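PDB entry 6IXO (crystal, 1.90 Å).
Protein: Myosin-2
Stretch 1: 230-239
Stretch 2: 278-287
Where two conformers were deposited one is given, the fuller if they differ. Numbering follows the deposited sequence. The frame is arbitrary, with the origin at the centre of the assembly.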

ATOM      1  N   VAL A 230       3.436   3.161   3.820  1.00 24.54           N
ATOM      2  CA  VAL A 230       3.157   3.657   5.159  1.00 24.39           C
ATOM      3  C   VAL A 230       3.265   5.174   5.268  1.00 25.82           C
ATOM      4  O   VAL A 230       2.470   5.824   5.985  1.00 26.92           O
ATOM      5  CB  VAL A 230       4.115   2.967   6.179  1.00 27.21           C
ATOM      6  CG1 VAL A 230       3.960   3.640   7.581  1.00 27.76           C
ATOM      7  CG2 VAL A 230       3.727   1.491   6.251  1.00 30.47           C
ATOM      8  N   THR A 231       4.224   5.777   4.570  1.00 24.73           N
ATOM      9  CA  THR A 231       4.350   7.236   4.539  0.58 28.25           C
ATOM     10  C   THR A 231       3.075   7.876   3.974  1.00 31.28           C
ATOM     11  O   THR A 231       2.560   8.906   4.468  1.00 27.30           O
ATOM     12  CB  THR A 231       5.575   7.642   3.681  0.58 28.88           C
ATOM     13  OG1 THR A 231       6.771   7.307   4.397  0.58 34.14           O
ATOM     14  CG2 THR A 231       5.558   9.136   3.384  0.58 35.69           C
ATOM     15  N   THR A 232       2.572   7.271   2.895  1.00 26.67           N
ATOM     16  CA  THR A 232       1.299   7.771   2.298  1.00 25.46           C
ATOM     17  C   THR A 232       0.169   7.665   3.321  1.00 27.96           C
ATOM     18  O   THR A 232      -0.608   8.604   3.525  1.00 24.94           O
ATOM     19  CB  THR A 232       0.918   6.981   1.017  1.00 27.05           C
ATOM     20  OG1 THR A 232       1.931   7.173   0.036  1.00 27.69           O
ATOM     21  CG2 THR A 232      -0.440   7.466   0.437  1.00 28.43           C
ATOM     22  N   LEU A 233       0.107   6.548   4.025  1.00 23.97           N
ATOM     23  CA  LEU A 233      -1.005   6.365   4.967  1.00 24.97           C
ATOM     24  C   LEU A 233      -0.897   7.253   6.222  1.00 25.74           C
ATOM     25  O   LEU A 233      -1.922   7.758   6.723  1.00 24.53           O
ATOM     26  CB  LEU A 233      -1.106   4.897   5.385  1.00 23.75           C
ATOM     27  CG  LEU A 233      -1.524   3.978   4.207  1.00 26.72           C
ATOM     28  CD1 LEU A 233      -1.537   2.520   4.648  1.00 21.76           C
ATOM     29  CD2 LEU A 233      -2.911   4.346   3.568  1.00 28.37           C
ATOM     30  N   LEU A 234       0.315   7.415   6.744  1.00 25.11           N
ATOM     31  CA  LEU A 234       0.531   8.303   7.897  1.00 29.41           C
ATOM     32  C   LEU A 234       0.190   9.753   7.569  1.00 25.63           C
ATOM     33  O   LEU A 234      -0.454  10.457   8.366  1.00 24.95           O
ATOM     34  CB  LEU A 234       1.994   8.229   8.364  1.00 26.11           C
ATOM     35  CG  LEU A 234       2.373   6.884   8.979  1.00 27.24           C
ATOM     36  CD1 LEU A 234       3.873   6.823   9.211  1.00 31.61           C
ATOM     37  CD2 LEU A 234       1.588   6.625  10.305  1.00 28.86           C
ATOM     38  N   ASN A 235       0.666  10.235   6.420  1.00 21.31           N
ATOM     39  CA  ASN A 235       0.277  11.585   5.975  1.00 26.99           C
ATOM     40  C   ASN A 235      -1.234  11.746   5.906  1.00 30.60           C
ATOM     41  O   ASN A 235      -1.790  12.821   6.256  1.00 27.16           O
ATOM     42  CB  ASN A 235       0.858  11.923   4.605  1.00 28.00           C
ATOM     43  CG  ASN A 235       2.317  12.308   4.696  1.00 37.24           C
ATOM     44  OD1 ASN A 235       2.691  13.013   5.609  1.00 39.02           O
ATOM     45  ND2 ASN A 235       3.134  11.878   3.721  1.00 36.87           N
ATOM     46  N   TYR A 236      -1.872  10.685   5.427  1.00 28.70           N
ATOM     47  CA  TYR A 236      -3.321  10.633   5.285  1.00 27.65           C
ATOM     48  C   TYR A 236      -3.995  10.724   6.670  1.00 27.10           C
ATOM     49  O   TYR A 236      -4.899  11.518   6.882  1.00 25.36           O
ATOM     50  CB  TYR A 236      -3.761   9.341   4.606  1.00 24.69           C
ATOM     51  CG  TYR A 236      -5.234   9.364   4.201  1.00 24.19           C
ATOM     52  CD1 TYR A 236      -5.656  10.105   3.093  1.00 25.26           C
ATOM     53  CD2 TYR A 236      -6.179   8.611   4.893  1.00 23.97           C
ATOM     54  CE1 TYR A 236      -7.032  10.129   2.701  1.00 28.86           C
ATOM     55  CE2 TYR A 236      -7.556   8.578   4.487  1.00 21.99           C
ATOM     56  CZ  TYR A 236      -7.959   9.367   3.425  1.00 27.11           C
ATOM     57  OH  TYR A 236      -9.269   9.327   3.030  1.00 33.30           O
ATOM     58  N   VAL A 237      -3.563   9.877   7.588  1.00 22.74           N
ATOM     59  CA  VAL A 237      -4.094   9.934   8.966  1.00 22.03           C
ATOM     60  C   VAL A 237      -3.925  11.346   9.555  1.00 26.87           C
ATOM     61  O   VAL A 237      -4.828  11.907  10.167  1.00 24.52           O
ATOM     62  CB  VAL A 237      -3.369   8.896   9.840  1.00 26.60           C
ATOM     63  CG1 VAL A 237      -3.587   9.169  11.326  1.00 27.57           C
ATOM     64  CG2 VAL A 237      -3.818   7.467   9.441  1.00 26.54           C
ATOM     65  N   ASP A 238      -2.748  11.911   9.366  1.00 25.59           N
ATOM     66  CA  ASP A 238      -2.459  13.255   9.845  1.00 26.07           C
ATOM     67  C   ASP A 238      -3.494  14.253   9.319  1.00 29.40           C
ATOM     68  O   ASP A 238      -4.060  15.031  10.083  1.00 25.92           O
ATOM     69  CB  ASP A 238      -1.045  13.642   9.410  1.00 22.81           C
ATOM     70  CG  ASP A 238      -0.486  14.870  10.152  1.00 32.84           C
ATOM     71  OD1 ASP A 238      -0.547  14.917  11.388  1.00 34.63           O
ATOM     72  OD2 ASP A 238       0.010  15.779   9.484  1.00 38.22           O
ATOM     73  N   ALA A 239      -3.734  14.236   8.002  1.00 22.15           N
ATOM     74  CA  ALA A 239      -4.616  15.238   7.368  1.00 23.64           C
ATOM     75  C   ALA A 239      -6.035  15.077   7.868  1.00 26.53           C
ATOM     76  O   ALA A 239      -6.652  16.051   8.357  1.00 25.68           O
ATOM     77  CB  ALA A 239      -4.590  15.094   5.756  1.00 24.64           C
ATOM     78  N   ASP A 278      11.023   8.821   9.236  1.00 56.03           N
ATOM     79  CA  ASP A 278      10.275  10.026   8.872  1.00 61.55           C
ATOM     80  C   ASP A 278       8.826  10.007   9.363  1.00 53.35           C
ATOM     81  O   ASP A 278       8.006  10.858   8.973  1.00 58.11           O
ATOM     82  CB  ASP A 278      10.308  10.211   7.355  1.00 75.73           C
ATOM     83  CG  ASP A 278      10.300   8.890   6.610  1.00 85.76           C
ATOM     84  OD1 ASP A 278      10.999   8.793   5.581  1.00 95.53           O
ATOM     85  OD2 ASP A 278       9.605   7.951   7.054  1.00 81.06           O
ATOM     86  N   GLY A 279       8.503   9.037  10.213  1.00 44.96           N
ATOM     87  CA  GLY A 279       7.165   8.970  10.793  1.00 44.86           C
ATOM     88  C   GLY A 279       6.807  10.247  11.539  1.00 45.42           C
ATOM     89  O   GLY A 279       5.692  10.756  11.435  1.00 47.74           O
ATOM     90  N   THR A 280       7.766  10.787  12.282  1.00 45.06           N
ATOM     91  CA  THR A 280       7.548  12.037  13.005  1.00 44.47           C
ATOM     92  C   THR A 280       7.138  13.143  12.026  1.00 42.33           C
ATOM     93  O   THR A 280       6.170  13.868  12.264  1.00 41.22           O
ATOM     94  CB  THR A 280       8.797  12.415  13.784  1.00 48.13           C
ATOM     95  OG1 THR A 280       9.001  11.427  14.795  1.00 51.63           O
ATOM     96  CG2 THR A 280       8.646  13.771  14.441  1.00 47.98           C
ATOM     97  N   GLU A 281       7.818  13.219  10.881  1.00 39.55           N
ATOM     98  CA  GLU A 281       7.491  14.240   9.878  1.00 40.92           C
ATOM     99  C   GLU A 281       6.069  14.079   9.283  1.00 38.74           C
ATOM    100  O   GLU A 281       5.339  15.068   9.124  1.00 41.99           O
ATOM    101  CB  GLU A 281       8.536  14.234   8.761  1.00 56.61           C
ATOM    102  CG  GLU A 281       8.125  15.048   7.552  1.00 74.00           C
ATOM    103  CD  GLU A 281       9.220  15.129   6.506  1.00 91.19           C
ATOM    104  OE1 GLU A 281      10.048  14.191   6.435  1.00 95.57           O
ATOM    105  OE2 GLU A 281       9.250  16.136   5.763  1.00 96.86           O
ATOM    106  N   CYS A 282       5.665  12.844   8.993  1.00 32.48           N
ATOM    107  CA  CYS A 282       4.311  12.581   8.518  1.00 30.76           C
ATOM    108  C   CYS A 282       3.200  12.983   9.514  1.00 33.72           C
ATOM    109  O   CYS A 282       2.055  13.146   9.094  1.00 31.26           O
ATOM    110  CB  CYS A 282       4.122  11.108   8.208  1.00 26.31           C
ATOM    111  SG  CYS A 282       5.268  10.485   6.944  1.00 35.53           S
ATOM    112  N   LEU A 283       3.505  13.084  10.811  1.00 31.58           N
ATOM    113  CA  LEU A 283       2.411  13.270  11.793  1.00 29.01           C
ATOM    114  C   LEU A 283       2.481  14.642  12.421  1.00 30.37           C
ATOM    115  O   LEU A 283       1.878  14.902  13.480  1.00 28.57           O
ATOM    116  CB  LEU A 283       2.465  12.190  12.897  1.00 26.27           C
ATOM    117  CG  LEU A 283       2.317  10.732  12.431  1.00 30.33           C
ATOM    118  CD1 LEU A 283       2.797   9.753  13.512  1.00 32.85           C
ATOM    119  CD2 LEU A 283       0.868  10.488  12.062  1.00 26.11           C
ATOM    120  N   GLN A 284       3.227  15.518  11.781  1.00 26.64           N
ATOM    121  CA  GLN A 284       3.557  16.772  12.442  1.00 30.88           C
ATOM    122  C   GLN A 284       2.333  17.623  12.774  1.00 33.13           C
ATOM    123  O   GLN A 284       2.362  18.380  13.731  1.00 29.89           O
ATOM    124  CB  GLN A 284       4.530  17.593  11.588  1.00 33.87           C
ATOM    125  CG  GLN A 284       6.020  17.383  11.907  1.00 51.09           C
ATOM    126  CD  GLN A 284       6.343  17.285  13.402  1.00 50.56           C
ATOM    127  OE1 GLN A 284       6.328  18.283  14.129  1.00 45.31           O
ATOM    128  NE2 GLN A 284       6.649  16.076  13.858  1.00 52.87           N
ATOM    129  N   HIS A 285       1.265  17.551  11.989  1.00 27.82           N
ATOM    130  CA  HIS A 285       0.147  18.431  12.319  1.00 28.77           C
ATOM    131  C   HIS A 285      -0.535  17.972  13.561  1.00 31.25           C
ATOM    132  O   HIS A 285      -0.996  18.805  14.346  1.00 27.21           O
ATOM    133  CB  HIS A 285      -0.871  18.516  11.168  1.00 31.27           C
ATOM    134  CG  HIS A 285      -0.277  19.040   9.900  1.00 32.53           C
ATOM    135  ND1 HIS A 285       0.157  18.214   8.875  1.00 36.93           N
ATOM    136  CD2 HIS A 285       0.005  20.306   9.506  1.00 34.59           C
ATOM    137  CE1 HIS A 285       0.652  18.946   7.895  1.00 40.04           C
ATOM    138  NE2 HIS A 285       0.570  20.221   8.246  1.00 38.70           N
ATOM    139  N   LEU A 286      -0.677  16.659  13.709  1.00 22.88           N
ATOM    140  CA  LEU A 286      -1.240  16.096  14.960  1.00 27.67           C
ATOM    141  C   LEU A 286      -0.301  16.330  16.142  1.00 30.73           C
ATOM    142  O   LEU A 286      -0.716  16.736  17.257  1.00 28.22           O
ATOM    143  CB  LEU A 286      -1.488  14.589  14.811  1.00 26.28           C
ATOM    144  CG  LEU A 286      -2.604  14.262  13.833  1.00 26.27           C
ATOM    145  CD1 LEU A 286      -2.689  12.752  13.693  1.00 23.07           C
ATOM    146  CD2 LEU A 286      -3.932  14.841  14.431  1.00 25.19           C
ATOM    147  N   ILE A 287       0.983  16.089  15.919  1.00 26.37           N
ATOM    148  CA  ILE A 287       1.935  16.280  17.037  1.00 27.36           C
ATOM    149  C   ILE A 287       1.894  17.765  17.501  1.00 33.66           C
ATOM    150  O   ILE A 287       1.832  18.094  18.710  1.00 30.25           O
ATOM    151  CB  ILE A 287       3.364  15.863  16.612  1.00 29.05           C
ATOM    152  CG1 ILE A 287       3.425  14.334  16.446  1.00 31.78           C
ATOM    153  CG2 ILE A 287       4.469  16.436  17.594  1.00 29.72           C
ATOM    154  CD1 ILE A 287       4.731  13.820  15.728  1.00 32.84           C
TER

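Residues 230-239 form a continuous helix, held by i to i+4 hydrogen bonds such as Asp 238 N to Leu 234 O (2.9 Å). The second stretch breaks: a weakly bonded helical segment spans about 279-282, Leu 283 occupies an N-cap position, and a new helix starts at Gln 284. The backbones come close around this break, with Asn 235 CA 4.9 Å from Cys 282 CA and Asp 238 CA 5.2 Å from Leu 283 CA.

Asp 238 dominates the polar contact. Its carboxylate lies at the start of the new helix, where the NH groups of His 285 and Leu 286 have no backbone acceptor within the stretch. Asp 238 OD1 accepts a hydrogen bond from Leu 286 N (2.9 Å); Asp 238 OD2, at the edge of the His 285 ring and near its plane, accepts a short one from His 285 ND1 (2.5 Å) and a weak one from His 285 N (3.3 Å). One side chain thus binds both backbone and imidazole.

Apolar packing accompanies these bonds. The CA-to-CB bond of Cys 282 points toward the first helix, with Cys 282 CB 3.6 Å from Leu 234 CB and Cys 282 SG 3.8 Å from Thr 231 CG2. Leu 234 CD1 also reaches Gly 279 CA (4.2 Å), and Leu 234 CD2 meets Leu 283 CD2 (4.3 Å). Farther along, Val 237 CG1 lies 4.4 Å from Leu 286 CD1.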